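Local coordinates for protein mandelate racemase/muconate lactonizing enzyme (Polaromonas sp., PDB 2OG9) that probably abstracts the alpha proton of carboxylate substrates, as in the mandelate racemase and muconate lactonizing enzymes of the enolase superfamily, at residues A121-L126 against I295-K300; G180-V185 against M211-Q216; W237-L242 against T263-T268. All coordinates share one frame; numbering follows the deposited sequence.

Interaction 1: residues A121-L126 against I295-K300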
ATOM      1  N   ALA A 121     -28.121 -27.407  -4.808  1.00 16.69           N
ATOM      2  CA  ALA A 121     -28.720 -28.588  -5.425  1.00 16.85           C
ATOM      3  C   ALA A 121     -29.734 -28.132  -6.468  1.00 17.11           C
ATOM      4  O   ALA A 121     -29.813 -28.703  -7.565  1.00 15.94           O
ATOM      5  CB  ALA A 121     -29.400 -29.457  -4.373  1.00 17.78           C
ATOM      6  N   PHE A 122     -30.502 -27.096  -6.122  1.00 15.41           N
ATOM      7  CA  PHE A 122     -31.509 -26.547  -7.024  1.00 15.41           C
ATOM      8  C   PHE A 122     -30.811 -25.833  -8.177  1.00 15.43           C
ATOM      9  O   PHE A 122     -31.206 -25.962  -9.333  1.00 13.53           O
ATOM     10  CB  PHE A 122     -32.413 -25.538  -6.290  1.00 16.50           C
ATOM     11  CG  PHE A 122     -33.219 -26.136  -5.163  1.00 17.11           C
ATOM     12  CD1 PHE A 122     -34.137 -27.150  -5.406  1.00 16.69           C
ATOM     13  CD2 PHE A 122     -33.051 -25.685  -3.855  1.00 17.85           C
ATOM     14  CE1 PHE A 122     -34.880 -27.711  -4.358  1.00 19.03           C
ATOM     15  CE2 PHE A 122     -33.789 -26.238  -2.799  1.00 18.89           C
ATOM     16  CZ  PHE A 122     -34.703 -27.255  -3.055  1.00 18.77           C
ATOM     17  N   ASP A 123     -29.773 -25.075  -7.845  1.00 13.74           N
ATOM     18  CA  ASP A 123     -29.010 -24.323  -8.834  1.00 16.03           C
ATOM     19  C   ASP A 123     -28.455 -25.246  -9.918  1.00 16.66           C
ATOM     20  O   ASP A 123     -28.555 -24.945 -11.107  1.00 15.37           O
ATOM     21  CB  ASP A 123     -27.859 -23.586  -8.143  1.00 15.64           C
ATOM     22  CG  ASP A 123     -27.120 -22.650  -9.076  1.00 15.54           C
ATOM     23  OD1 ASP A 123     -27.660 -21.571  -9.395  1.00 14.73           O
ATOM     24  OD2 ASP A 123     -25.991 -22.989  -9.486  1.00 13.94           O
ATOM     25  N   VAL A 124     -27.876 -26.372  -9.514  1.00 14.93           N
ATOM     26  CA  VAL A 124     -27.320 -27.297 -10.494  1.00 16.25           C
ATOM     27  C   VAL A 124     -28.428 -27.841 -11.392  1.00 16.58           C
ATOM     28  O   VAL A 124     -28.270 -27.943 -12.613  1.00 16.75           O
ATOM     29  CB  VAL A 124     -26.596 -28.474  -9.810  1.00 16.90           C
ATOM     30  CG1 VAL A 124     -26.115 -29.464 -10.860  1.00 15.10           C
ATOM     31  CG2 VAL A 124     -25.405 -27.958  -9.013  1.00 18.16           C
ATOM     32  N   ALA A 125     -29.554 -28.181 -10.780  1.00 15.46           N
ATOM     33  CA  ALA A 125     -30.689 -28.704 -11.523  1.00 14.71           C
ATOM     34  C   ALA A 125     -31.161 -27.679 -12.563  1.00 14.38           C
ATOM     35  O   ALA A 125     -31.484 -28.041 -13.694  1.00 15.04           O
ATOM     36  CB  ALA A 125     -31.823 -29.054 -10.555  1.00 15.76           C
ATOM     37  N   LEU A 126     -31.194 -26.401 -12.191  1.00 14.66           N
ATOM     38  CA  LEU A 126     -31.631 -25.362 -13.124  1.00 15.12           C
ATOM     39  C   LEU A 126     -30.671 -25.259 -14.309  1.00 15.43           C
ATOM     40  O   LEU A 126     -31.098 -25.069 -15.454  1.00 13.65           O
ATOM     41  CB  LEU A 126     -31.734 -24.003 -12.418  1.00 17.07           C
ATOM     42  CG  LEU A 126     -32.906 -23.843 -11.440  1.00 16.99           C
ATOM     43  CD1 LEU A 126     -32.817 -22.510 -10.710  1.00 17.88           C
ATOM     44  CD2 LEU A 126     -34.212 -23.934 -12.217  1.00 18.19           C
ATOM     45  N   ILE A 295     -23.346 -24.154  -9.323  1.00 14.40           N
ATOM     46  CA  ILE A 295     -22.656 -23.669 -10.507  1.00 15.32           C
ATOM     47  C   ILE A 295     -22.598 -22.142 -10.569  1.00 16.85           C
ATOM     48  O   ILE A 295     -21.584 -21.570 -10.976  1.00 14.98           O
ATOM     49  CB  ILE A 295     -23.347 -24.209 -11.780  1.00 14.32           C
ATOM     50  CG1 ILE A 295     -23.156 -25.730 -11.855  1.00 15.24           C
ATOM     51  CG2 ILE A 295     -22.797 -23.506 -13.015  1.00 16.29           C
ATOM     52  CD1 ILE A 295     -24.027 -26.436 -12.906  1.00 12.89           C
ATOM     53  N   THR A 296     -23.679 -21.487 -10.156  1.00 15.24           N
ATOM     54  CA  THR A 296     -23.734 -20.030 -10.187  1.00 15.67           C
ATOM     55  C   THR A 296     -22.582 -19.400  -9.390  1.00 15.20           C
ATOM     56  O   THR A 296     -21.838 -18.584  -9.935  1.00 15.04           O
ATOM     57  CB  THR A 296     -25.115 -19.520  -9.700  1.00 15.34           C
ATOM     58  OG1 THR A 296     -26.110 -19.833 -10.693  1.00 17.43           O
ATOM     59  CG2 THR A 296     -25.092 -18.014  -9.474  1.00 16.92           C
ATOM     60  N   PRO A 297     -22.417 -19.758  -8.102  1.00 13.88           N
ATOM     61  CA  PRO A 297     -21.292 -19.137  -7.383  1.00 16.43           C
ATOM     62  C   PRO A 297     -19.937 -19.643  -7.891  1.00 16.04           C
ATOM     63  O   PRO A 297     -18.941 -18.916  -7.865  1.00 15.55           O
ATOM     64  CB  PRO A 297     -21.563 -19.488  -5.913  1.00 15.63           C
ATOM     65  CG  PRO A 297     -22.470 -20.697  -5.981  1.00 18.55           C
ATOM     66  CD  PRO A 297     -23.351 -20.408  -7.167  1.00 16.26           C
ATOM     67  N   PHE A 298     -19.910 -20.882  -8.376  1.00 16.09           N
ATOM     68  CA  PHE A 298     -18.680 -21.460  -8.917  1.00 15.83           C
ATOM     69  C   PHE A 298     -18.194 -20.630 -10.111  1.00 15.25           C
ATOM     70  O   PHE A 298     -16.998 -20.382 -10.254  1.00 14.38           O
ATOM     71  CB  PHE A 298     -18.914 -22.909  -9.369  1.00 14.80           C
ATOM     72  CG  PHE A 298     -17.676 -23.592  -9.896  1.00 15.55           C
ATOM     73  CD1 PHE A 298     -16.964 -24.482  -9.097  1.00 16.37           C
ATOM     74  CD2 PHE A 298     -17.214 -23.333 -11.183  1.00 15.46           C
ATOM     75  CE1 PHE A 298     -15.813 -25.106  -9.575  1.00 17.77           C
ATOM     76  CE2 PHE A 298     -16.061 -23.952 -11.665  1.00 14.99           C
ATOM     77  CZ  PHE A 298     -15.363 -24.837 -10.860  1.00 16.12           C
ATOM     78  N   LEU A 299     -19.114 -20.202 -10.970  1.00 15.13           N
ATOM     79  CA  LEU A 299     -18.733 -19.406 -12.132  1.00 16.17           C
ATOM     80  C   LEU A 299     -18.153 -18.061 -11.708  1.00 17.17           C
ATOM     81  O   LEU A 299     -17.236 -17.546 -12.346  1.00 16.65           O
ATOM     82  CB  LEU A 299     -19.935 -19.190 -13.056  1.00 18.66           C
ATOM     83  CG  LEU A 299     -20.460 -20.465 -13.721  1.00 21.29           C
ATOM     84  CD1 LEU A 299     -21.652 -20.126 -14.583  1.00 21.76           C
ATOM     85  CD2 LEU A 299     -19.354 -21.109 -14.557  1.00 21.36           C
ATOM     86  N   LYS A 300     -18.684 -17.486 -10.635  1.00 16.55           N
ATOM     87  CA  LYS A 300     -18.164 -16.208 -10.156  1.00 19.16           C
ATOM     88  C   LYS A 300     -16.732 -16.412  -9.665  1.00 17.70           C
ATOM     89  O   LYS A 300     -15.853 -15.584  -9.905  1.00 17.40           O
ATOM     90  CB  LYS A 300     -19.046 -15.662  -9.029  1.00 20.14           C
ATOM     91  CG  LYS A 300     -20.456 -15.324  -9.498  1.00 25.60           C
ATOM     92  CD  LYS A 300     -21.371 -14.939  -8.351  1.00 30.25           C
ATOM     93  CE  LYS A 300     -22.772 -14.613  -8.866  1.00 35.05           C
ATOM     94  NZ  LYS A 300     -23.736 -14.370  -7.755  1.00 38.14           N
TER
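Thr296 OG1 is held by two groups. It gives its proton to Asp123 OD1 over 2.7 Å and is also hydrogen-bonded to NE1 of Trp127, one turn further along the helix that carries Asp123. OD1 takes this bond on its syn lone pair, on the side of the other oxygen. Asp123 OD2 receives the backbone N-H of the same threonine. That bond, Thr296 N to Asp123 OD2, is 2.8 Å long and nearly straight at 171°. The donor comes from the syn side, somewhat out of the carboxylate plane. A second backbone nitrogen, Ile295 N, lies 2.9 Å from Asp123 OD2. The carboxylate is thus met by both the main chain and the side chain of Thr296, which should hold it against rotation. CG of Asp123 is anti to the backbone N (chi1 -173°), and this carries the acid across to the first residues of helix 295-307. The start of a helix would probably stabilise its negative charge. An alanine in place of Asp123 would probably leave the Thr296 N-H and hydroxyl without their mate across the contact. Beside the polar pair, Ile295 CD1 makes a looser apolar contact with Val124 CG1 at 4.2 Å. The two short helix segments run nearly perpendicular, at 84°, with their axes 9.5 Å apart. Ile95 and Trp99 of helix 95-104 pack against Asp123. The contact joins a helix of the N-terminal capping region to one of the TIM-barrel part, the two-domain architecture of the enolase superfamily.

Interaction 2: residues G180-V185 against M211-Q216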
ATOM      1  N   GLY A 180      -2.327 -38.882 -13.843  1.00 25.80           N
ATOM      2  CA  GLY A 180      -1.504 -38.472 -12.719  1.00 26.05           C
ATOM      3  C   GLY A 180      -1.900 -39.177 -11.439  1.00 24.97           C
ATOM      4  O   GLY A 180      -2.986 -39.754 -11.354  1.00 23.51           O
ATOM      5  N   ILE A 181      -1.024 -39.112 -10.437  1.00 25.34           N
ATOM      6  CA  ILE A 181      -1.259 -39.759  -9.148  1.00 25.04           C
ATOM      7  C   ILE A 181      -1.145 -38.787  -7.971  1.00 25.02           C
ATOM      8  O   ILE A 181      -0.137 -38.102  -7.824  1.00 24.20           O
ATOM      9  CB  ILE A 181      -0.224 -40.896  -8.911  1.00 26.55           C
ATOM     10  CG1 ILE A 181      -0.305 -41.934 -10.035  1.00 26.71           C
ATOM     11  CG2 ILE A 181      -0.449 -41.533  -7.555  1.00 26.22           C
ATOM     12  CD1 ILE A 181      -1.627 -42.673 -10.111  1.00 27.85           C
ATOM     13  N   LYS A 182      -2.174 -38.719  -7.132  1.00 25.10           N
ATOM     14  CA  LYS A 182      -2.107 -37.851  -5.963  1.00 28.75           C
ATOM     15  C   LYS A 182      -1.851 -38.720  -4.738  1.00 29.86           C
ATOM     16  O   LYS A 182      -2.607 -39.648  -4.461  1.00 28.85           O
ATOM     17  CB  LYS A 182      -3.403 -37.058  -5.773  1.00 28.52           C
ATOM     18  CG  LYS A 182      -3.361 -36.153  -4.542  1.00 31.50           C
ATOM     19  CD  LYS A 182      -4.333 -34.986  -4.649  1.00 33.71           C
ATOM     20  CE  LYS A 182      -5.777 -35.419  -4.503  1.00 35.96           C
ATOM     21  NZ  LYS A 182      -6.188 -35.571  -3.084  1.00 37.32           N
ATOM     22  N   LEU A 183      -0.776 -38.426  -4.015  1.00 30.76           N
ATOM     23  CA  LEU A 183      -0.429 -39.198  -2.827  1.00 32.78           C
ATOM     24  C   LEU A 183      -0.788 -38.460  -1.547  1.00 34.35           C
ATOM     25  O   LEU A 183      -0.527 -37.264  -1.410  1.00 32.89           O
ATOM     26  CB  LEU A 183       1.068 -39.516  -2.814  1.00 33.43           C
ATOM     27  CG  LEU A 183       1.642 -40.297  -3.999  1.00 34.78           C
ATOM     28  CD1 LEU A 183       3.153 -40.388  -3.857  1.00 36.05           C
ATOM     29  CD2 LEU A 183       1.021 -41.685  -4.059  1.00 34.94           C
ATOM     30  N   LYS A 184      -1.393 -39.184  -0.612  1.00 35.14           N
ATOM     31  CA  LYS A 184      -1.768 -38.605   0.667  1.00 35.99           C
ATOM     32  C   LYS A 184      -0.534 -38.549   1.560  1.00 35.72           C
ATOM     33  O   LYS A 184       0.198 -39.534   1.679  1.00 34.25           O
ATOM     34  CB  LYS A 184      -2.843 -39.456   1.344  1.00 37.73           C
ATOM     35  CG  LYS A 184      -4.184 -39.471   0.631  1.00 40.42           C
ATOM     36  CD  LYS A 184      -4.901 -38.135   0.754  1.00 42.53           C
ATOM     37  CE  LYS A 184      -6.294 -38.204   0.147  1.00 43.81           C
ATOM     38  NZ  LYS A 184      -7.100 -39.303   0.753  1.00 45.28           N
ATOM     39  N   VAL A 185      -0.299 -37.390   2.167  1.00 35.49           N
ATOM     40  CA  VAL A 185       0.833 -37.203   3.069  1.00 35.75           C
ATOM     41  C   VAL A 185       0.327 -36.427   4.277  1.00 36.78           C
ATOM     42  O   VAL A 185      -0.876 -36.234   4.429  1.00 36.39           O
ATOM     43  CB  VAL A 185       1.980 -36.406   2.399  1.00 35.61           C
ATOM     44  CG1 VAL A 185       2.511 -37.170   1.195  1.00 35.04           C
ATOM     45  CG2 VAL A 185       1.489 -35.019   1.983  1.00 32.45           C
HETATM   46  N   MSE A 211       1.390 -35.573  -7.454  1.00 23.65           N
HETATM   47  CA  MSE A 211       0.985 -34.493  -6.558  1.00 26.05           C
HETATM   48  C   MSE A 211       0.769 -35.071  -5.170  1.00 24.58           C
HETATM   49  O   MSE A 211       0.551 -36.267  -5.027  1.00 23.62           O
HETATM   50  CB  MSE A 211      -0.304 -33.797  -7.043  1.00 25.75           C
HETATM   51  CG  MSE A 211      -1.398 -34.701  -7.585  1.00 27.36           C
HETATM   52 SE   MSE A 211      -1.192 -35.024  -9.485  1.00 34.57          SE
HETATM   53  CE  MSE A 211      -2.430 -33.701 -10.218  1.00 25.86           C
ATOM     54  N   VAL A 212       0.858 -34.232  -4.143  1.00 25.78           N
ATOM     55  CA  VAL A 212       0.637 -34.699  -2.781  1.00 24.03           C
ATOM     56  C   VAL A 212      -0.440 -33.857  -2.104  1.00 24.74           C
ATOM     57  O   VAL A 212      -0.661 -32.695  -2.464  1.00 22.95           O
ATOM     58  CB  VAL A 212       1.938 -34.664  -1.933  1.00 23.90           C
ATOM     59  CG1 VAL A 212       3.006 -35.535  -2.582  1.00 24.74           C
ATOM     60  CG2 VAL A 212       2.434 -33.236  -1.776  1.00 22.04           C
ATOM     61  N   ASP A 213      -1.114 -34.459  -1.128  1.00 24.13           N
ATOM     62  CA  ASP A 213      -2.186 -33.808  -0.386  1.00 25.66           C
ATOM     63  C   ASP A 213      -1.876 -33.974   1.101  1.00 28.39           C
ATOM     64  O   ASP A 213      -1.865 -35.097   1.607  1.00 27.31           O
ATOM     65  CB  ASP A 213      -3.512 -34.495  -0.725  1.00 28.54           C
ATOM     66  CG  ASP A 213      -4.719 -33.745  -0.204  1.00 29.92           C
ATOM     67  OD1 ASP A 213      -4.571 -32.880   0.685  1.00 31.19           O
ATOM     68  OD2 ASP A 213      -5.833 -34.038  -0.690  1.00 34.89           O
ATOM     69  N   ALA A 214      -1.623 -32.865   1.796  1.00 28.98           N
ATOM     70  CA  ALA A 214      -1.293 -32.916   3.221  1.00 31.52           C
ATOM     71  C   ALA A 214      -2.514 -32.795   4.123  1.00 32.89           C
ATOM     72  O   ALA A 214      -2.413 -32.950   5.341  1.00 33.67           O
ATOM     73  CB  ALA A 214      -0.281 -31.825   3.562  1.00 30.69           C
ATOM     74  N   ASN A 215      -3.662 -32.509   3.517  1.00 34.82           N
ATOM     75  CA  ASN A 215      -4.925 -32.370   4.237  1.00 36.99           C
ATOM     76  C   ASN A 215      -4.866 -31.519   5.509  1.00 36.90           C
ATOM     77  O   ASN A 215      -5.281 -31.965   6.582  1.00 34.92           O
ATOM     78  CB  ASN A 215      -5.487 -33.754   4.577  1.00 40.89           C
ATOM     79  CG  ASN A 215      -5.655 -34.631   3.349  1.00 45.76           C
ATOM     80  OD1 ASN A 215      -4.670 -35.055   2.737  1.00 48.47           O
ATOM     81  ND2 ASN A 215      -6.904 -34.900   2.974  1.00 45.48           N
ATOM     82  N   GLN A 216      -4.358 -30.295   5.379  1.00 36.28           N
ATOM     83  CA  GLN A 216      -4.265 -29.355   6.496  1.00 36.70           C
ATOM     84  C   GLN A 216      -3.551 -29.914   7.725  1.00 37.19           C
ATOM     85  O   GLN A 216      -3.809 -29.464   8.839  1.00 38.95           O
ATOM     86  CB  GLN A 216      -5.668 -28.903   6.929  1.00 36.64           C
ATOM     87  CG  GLN A 216      -6.584 -28.428   5.810  1.00 38.77           C
ATOM     88  CD  GLN A 216      -7.935 -27.950   6.325  1.00 39.96           C
ATOM     89  OE1 GLN A 216      -8.021 -26.963   7.053  1.00 41.10           O
ATOM     90  NE2 GLN A 216      -8.997 -28.655   5.949  1.00 41.53           N
TER
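Lys182 and Met211 meet with their side chains at about a right angle. Lys182 CB rests 3.6 Å from CG of Met211, a selenomethionine. Beyond this the lysine chain bends at chi3 (72°) and chi4 (82°), which swings its amine over to Asp213. The two side chains cross obliquely and close a salt bridge, Lys182 NZ to Asp213 OD2, 2.9 Å. The amine uses the anti lone pair of OD2, on the side away from OD1. OD1 accepts the backbone N-H of Asn215 in an Asx turn. Lys184 lies alongside Asp213 and points the same way, its CD 4.2 Å from Asp213 CB. Lys182, Lys184, Met211 and Asp213 all point to one face of a parallel strand pair, the two strands of a beta-alpha-beta unit connected by helix 190-204. Lys182 and Lys184 match the Lys-X-Lys motif that in relatives supplies a catalytic base at the C-terminal end of a barrel strand. Asp213 matches a metal-ligand position of those enzymes. Leu183 and Val212 lie on the opposite face. Leu183 packs on Val197 and Val200 of the linking helix. Just past the strand, Val185 CG1 lies 4.0 Å from Val212 CB. Four backbone hydrogen bonds join the strands, from Met211 N to Ile181 O at the start and from Val185 N to Asp213 O at the end. The bond from Leu183 N to Met211 O is the shortest, at 2.7 Å.

Interaction 3: residues W237-L242 against T263-T268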
ATOM      1  N   TRP A 237       1.705 -30.312  -7.715  1.00 19.37           N
ATOM      2  CA  TRP A 237       1.317 -29.397  -6.653  1.00 20.41           C
ATOM      3  C   TRP A 237       1.376 -30.037  -5.274  1.00 19.54           C
ATOM      4  O   TRP A 237       1.491 -31.257  -5.144  1.00 19.81           O
ATOM      5  CB  TRP A 237      -0.101 -28.837  -6.890  1.00 19.00           C
ATOM      6  CG  TRP A 237      -1.240 -29.824  -6.731  1.00 21.06           C
ATOM      7  CD1 TRP A 237      -1.537 -30.582  -5.627  1.00 22.22           C
ATOM      8  CD2 TRP A 237      -2.263 -30.110  -7.693  1.00 20.66           C
ATOM      9  NE1 TRP A 237      -2.681 -31.315  -5.847  1.00 21.58           N
ATOM     10  CE2 TRP A 237      -3.146 -31.044  -7.105  1.00 21.10           C
ATOM     11  CE3 TRP A 237      -2.522 -29.662  -8.995  1.00 20.91           C
ATOM     12  CZ2 TRP A 237      -4.271 -31.541  -7.780  1.00 21.99           C
ATOM     13  CZ3 TRP A 237      -3.642 -30.157  -9.665  1.00 20.41           C
ATOM     14  CH2 TRP A 237      -4.500 -31.085  -9.054  1.00 20.77           C
ATOM     15  N   ILE A 238       1.338 -29.184  -4.255  1.00 18.60           N
ATOM     16  CA  ILE A 238       1.306 -29.609  -2.864  1.00 19.43           C
ATOM     17  C   ILE A 238      -0.038 -29.047  -2.413  1.00 20.91           C
ATOM     18  O   ILE A 238      -0.235 -27.830  -2.372  1.00 19.48           O
ATOM     19  CB  ILE A 238       2.462 -28.996  -2.053  1.00 18.63           C
ATOM     20  CG1 ILE A 238       3.791 -29.619  -2.511  1.00 21.60           C
ATOM     21  CG2 ILE A 238       2.220 -29.226  -0.554  1.00 21.30           C
ATOM     22  CD1 ILE A 238       5.029 -29.031  -1.844  1.00 21.80           C
ATOM     23  N   GLU A 239      -0.963 -29.945  -2.098  1.00 21.40           N
ATOM     24  CA  GLU A 239      -2.327 -29.585  -1.722  1.00 21.38           C
ATOM     25  C   GLU A 239      -2.607 -29.461  -0.224  1.00 23.46           C
ATOM     26  O   GLU A 239      -2.213 -30.317   0.569  1.00 22.10           O
ATOM     27  CB  GLU A 239      -3.268 -30.622  -2.350  1.00 22.44           C
ATOM     28  CG  GLU A 239      -4.755 -30.377  -2.198  1.00 25.66           C
ATOM     29  CD  GLU A 239      -5.563 -31.443  -2.924  1.00 26.76           C
ATOM     30  OE1 GLU A 239      -5.080 -31.932  -3.966  1.00 27.09           O
ATOM     31  OE2 GLU A 239      -6.674 -31.788  -2.470  1.00 28.72           O
ATOM     32  N   GLU A 240      -3.299 -28.386   0.147  1.00 22.03           N
ATOM     33  CA  GLU A 240      -3.674 -28.125   1.532  1.00 26.56           C
ATOM     34  C   GLU A 240      -2.561 -28.348   2.551  1.00 26.19           C
ATOM     35  O   GLU A 240      -2.736 -29.092   3.516  1.00 26.25           O
ATOM     36  CB  GLU A 240      -4.877 -28.994   1.907  1.00 28.45           C
ATOM     37  CG  GLU A 240      -6.195 -28.541   1.311  1.00 35.07           C
ATOM     38  CD  GLU A 240      -6.787 -27.351   2.043  1.00 40.72           C
ATOM     39  OE1 GLU A 240      -8.016 -27.357   2.276  1.00 39.98           O
ATOM     40  OE2 GLU A 240      -6.027 -26.410   2.384  1.00 42.92           O
ATOM     41  N   PRO A 241      -1.401 -27.706   2.357  1.00 24.90           N
ATOM     42  CA  PRO A 241      -0.318 -27.904   3.322  1.00 25.06           C
ATOM     43  C   PRO A 241      -0.656 -27.349   4.705  1.00 26.18           C
ATOM     44  O   PRO A 241      -0.157 -27.843   5.716  1.00 27.59           O
ATOM     45  CB  PRO A 241       0.857 -27.177   2.673  1.00 23.85           C
ATOM     46  CG  PRO A 241       0.171 -26.052   1.916  1.00 23.24           C
ATOM     47  CD  PRO A 241      -0.999 -26.776   1.287  1.00 23.12           C
ATOM     48  N   LEU A 242      -1.520 -26.338   4.744  1.00 25.95           N
ATOM     49  CA  LEU A 242      -1.908 -25.692   6.001  1.00 26.39           C
ATOM     50  C   LEU A 242      -3.419 -25.646   6.198  1.00 27.12           C
ATOM     51  O   LEU A 242      -4.178 -26.106   5.349  1.00 24.64           O
ATOM     52  CB  LEU A 242      -1.385 -24.260   6.018  1.00 26.57           C
ATOM     53  CG  LEU A 242       0.124 -24.067   5.863  1.00 28.20           C
ATOM     54  CD1 LEU A 242       0.422 -22.596   5.603  1.00 27.88           C
ATOM     55  CD2 LEU A 242       0.833 -24.562   7.116  1.00 26.33           C
ATOM     56  N   THR A 263      -5.113 -25.136  -3.026  1.00 18.74           N
ATOM     57  CA  THR A 263      -5.990 -25.075  -1.867  1.00 19.86           C
ATOM     58  C   THR A 263      -7.356 -24.523  -2.260  1.00 19.22           C
ATOM     59  O   THR A 263      -7.544 -24.066  -3.389  1.00 18.84           O
ATOM     60  CB  THR A 263      -5.371 -24.194  -0.760  1.00 20.95           C
ATOM     61  OG1 THR A 263      -6.178 -24.273   0.421  1.00 23.91           O
ATOM     62  CG2 THR A 263      -5.278 -22.748  -1.219  1.00 22.42           C
ATOM     63  N   GLY A 264      -8.309 -24.590  -1.333  1.00 17.94           N
ATOM     64  CA  GLY A 264      -9.642 -24.074  -1.594  1.00 19.65           C
ATOM     65  C   GLY A 264     -10.779 -25.077  -1.508  1.00 20.60           C
ATOM     66  O   GLY A 264     -11.943 -24.688  -1.424  1.00 19.33           O
ATOM     67  N   GLU A 265     -10.453 -26.368  -1.514  1.00 22.40           N
ATOM     68  CA  GLU A 265     -11.477 -27.408  -1.464  1.00 25.30           C
ATOM     69  C   GLU A 265     -12.394 -27.334  -0.245  1.00 24.49           C
ATOM     70  O   GLU A 265     -13.528 -27.801  -0.295  1.00 23.41           O
ATOM     71  CB  GLU A 265     -10.828 -28.800  -1.529  1.00 28.55           C
ATOM     72  CG  GLU A 265      -9.918 -29.118  -0.349  1.00 32.63           C
ATOM     73  CD  GLU A 265      -9.121 -30.398  -0.536  1.00 35.48           C
ATOM     74  OE1 GLU A 265      -9.680 -31.498  -0.331  1.00 36.24           O
ATOM     75  OE2 GLU A 265      -7.927 -30.302  -0.895  1.00 37.58           O
HETATM   76  N   MSE A 266     -11.919 -26.735   0.843  1.00 23.55           N
HETATM   77  CA  MSE A 266     -12.729 -26.641   2.060  1.00 25.47           C
HETATM   78  C   MSE A 266     -13.650 -25.426   2.134  1.00 24.96           C
HETATM   79  O   MSE A 266     -14.583 -25.394   2.943  1.00 24.11           O
HETATM   80  CB  MSE A 266     -11.822 -26.631   3.294  1.00 29.68           C
HETATM   81  CG  MSE A 266     -10.953 -27.866   3.439  1.00 35.04           C
HETATM   82 SE   MSE A 266     -12.025 -29.472   3.496  1.00 56.91          SE
HETATM   83  CE  MSE A 266     -12.883 -29.173   5.209  1.00 39.05           C
ATOM     84  N   LEU A 267     -13.388 -24.431   1.294  1.00 23.37           N
ATOM     85  CA  LEU A 267     -14.162 -23.195   1.297  1.00 22.19           C
ATOM     86  C   LEU A 267     -15.609 -23.395   0.846  1.00 23.75           C
ATOM     87  O   LEU A 267     -15.893 -24.256   0.016  1.00 20.86           O
ATOM     88  CB  LEU A 267     -13.444 -22.147   0.433  1.00 20.81           C
ATOM     89  CG  LEU A 267     -11.972 -21.957   0.837  1.00 23.42           C
ATOM     90  CD1 LEU A 267     -11.349 -20.811   0.052  1.00 21.84           C
ATOM     91  CD2 LEU A 267     -11.885 -21.682   2.339  1.00 24.06           C
ATOM     92  N   THR A 268     -16.519 -22.595   1.396  1.00 22.18           N
ATOM     93  CA  THR A 268     -17.936 -22.734   1.076  1.00 23.68           C
ATOM     94  C   THR A 268     -18.643 -21.523   0.479  1.00 22.94           C
ATOM     95  O   THR A 268     -19.870 -21.453   0.513  1.00 22.29           O
ATOM     96  CB  THR A 268     -18.726 -23.174   2.332  1.00 23.16           C
ATOM     97  OG1 THR A 268     -18.550 -22.204   3.373  1.00 23.57           O
ATOM     98  CG2 THR A 268     -18.227 -24.515   2.829  1.00 21.64           C
TER
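Glu240 gives up the most surface here, and it reaches Thr263 through one carboxylate oxygen. Thr263 OG1 donates to Glu240 OE2 over 2.9 Å. The hydroxyl sits above the carboxylate plane, 69° out of it, and the two side chains are roughly perpendicular. Glu240 is bent at chi2 (-78°), which turns its acid back toward the strand end that carries Thr263. The other oxygen, Glu240 OE1, is buried without any polar partner in the model. Its nearest neighbour across the contact is a carbon, CG of the selenomethionine Met266, at 3.2 Å. Glu265 comes from the type I turn Gly264 to Leu267 and crosses Glu240 at a slant, its OE2 3.3 Å from Glu240 CG. The two carboxylate planes are 30° apart. The same Glu265 OE2 is only 2.5 Å from Glu239 OE2, where the side chains meet at about a right angle. Glu239 reaches it with an extended chain, and its OE1 takes a weak hydrogen bond from Trp237 NE1. Beyond Glu239, Asp213 brings another acid close, and Lys182 makes a long, weak ion pair with Glu239. Glu265 also touches His315. A bound calcium ion is about 12 Å from the Thr263 side chain and does not belong to this cluster. Asp213, Glu239 and Glu265 stand at or just past the C-terminal ends of successive barrel strands, as do the three magnesium ligands of related enzymes. So many acids together are consistent with a divalent-cation site that carries no metal in this structure.

From the N terminus, helix 114-133 brings in the first half of interaction 1. Residues 295-300, on helix 295-307, begin 169 positions after Leu126. This long loop encloses both other contacts, which follow one another. Interaction 2 closes a short beta-alpha-beta loop before interaction 3 opens, and interaction 3 closes the next short loop. These two share the parallel barrel sheet and touch: Val212 O is 2.8 Å from Glu239 N, a probable hydrogen bond between neighbouring strands. Interaction 1 stays apart, its centre about 28 Å from that of interaction 2. It ties the capping region to the barrel. Interaction 2 pairs two strands; interaction 3 joins the next strand's end to the turn after strand 261-263.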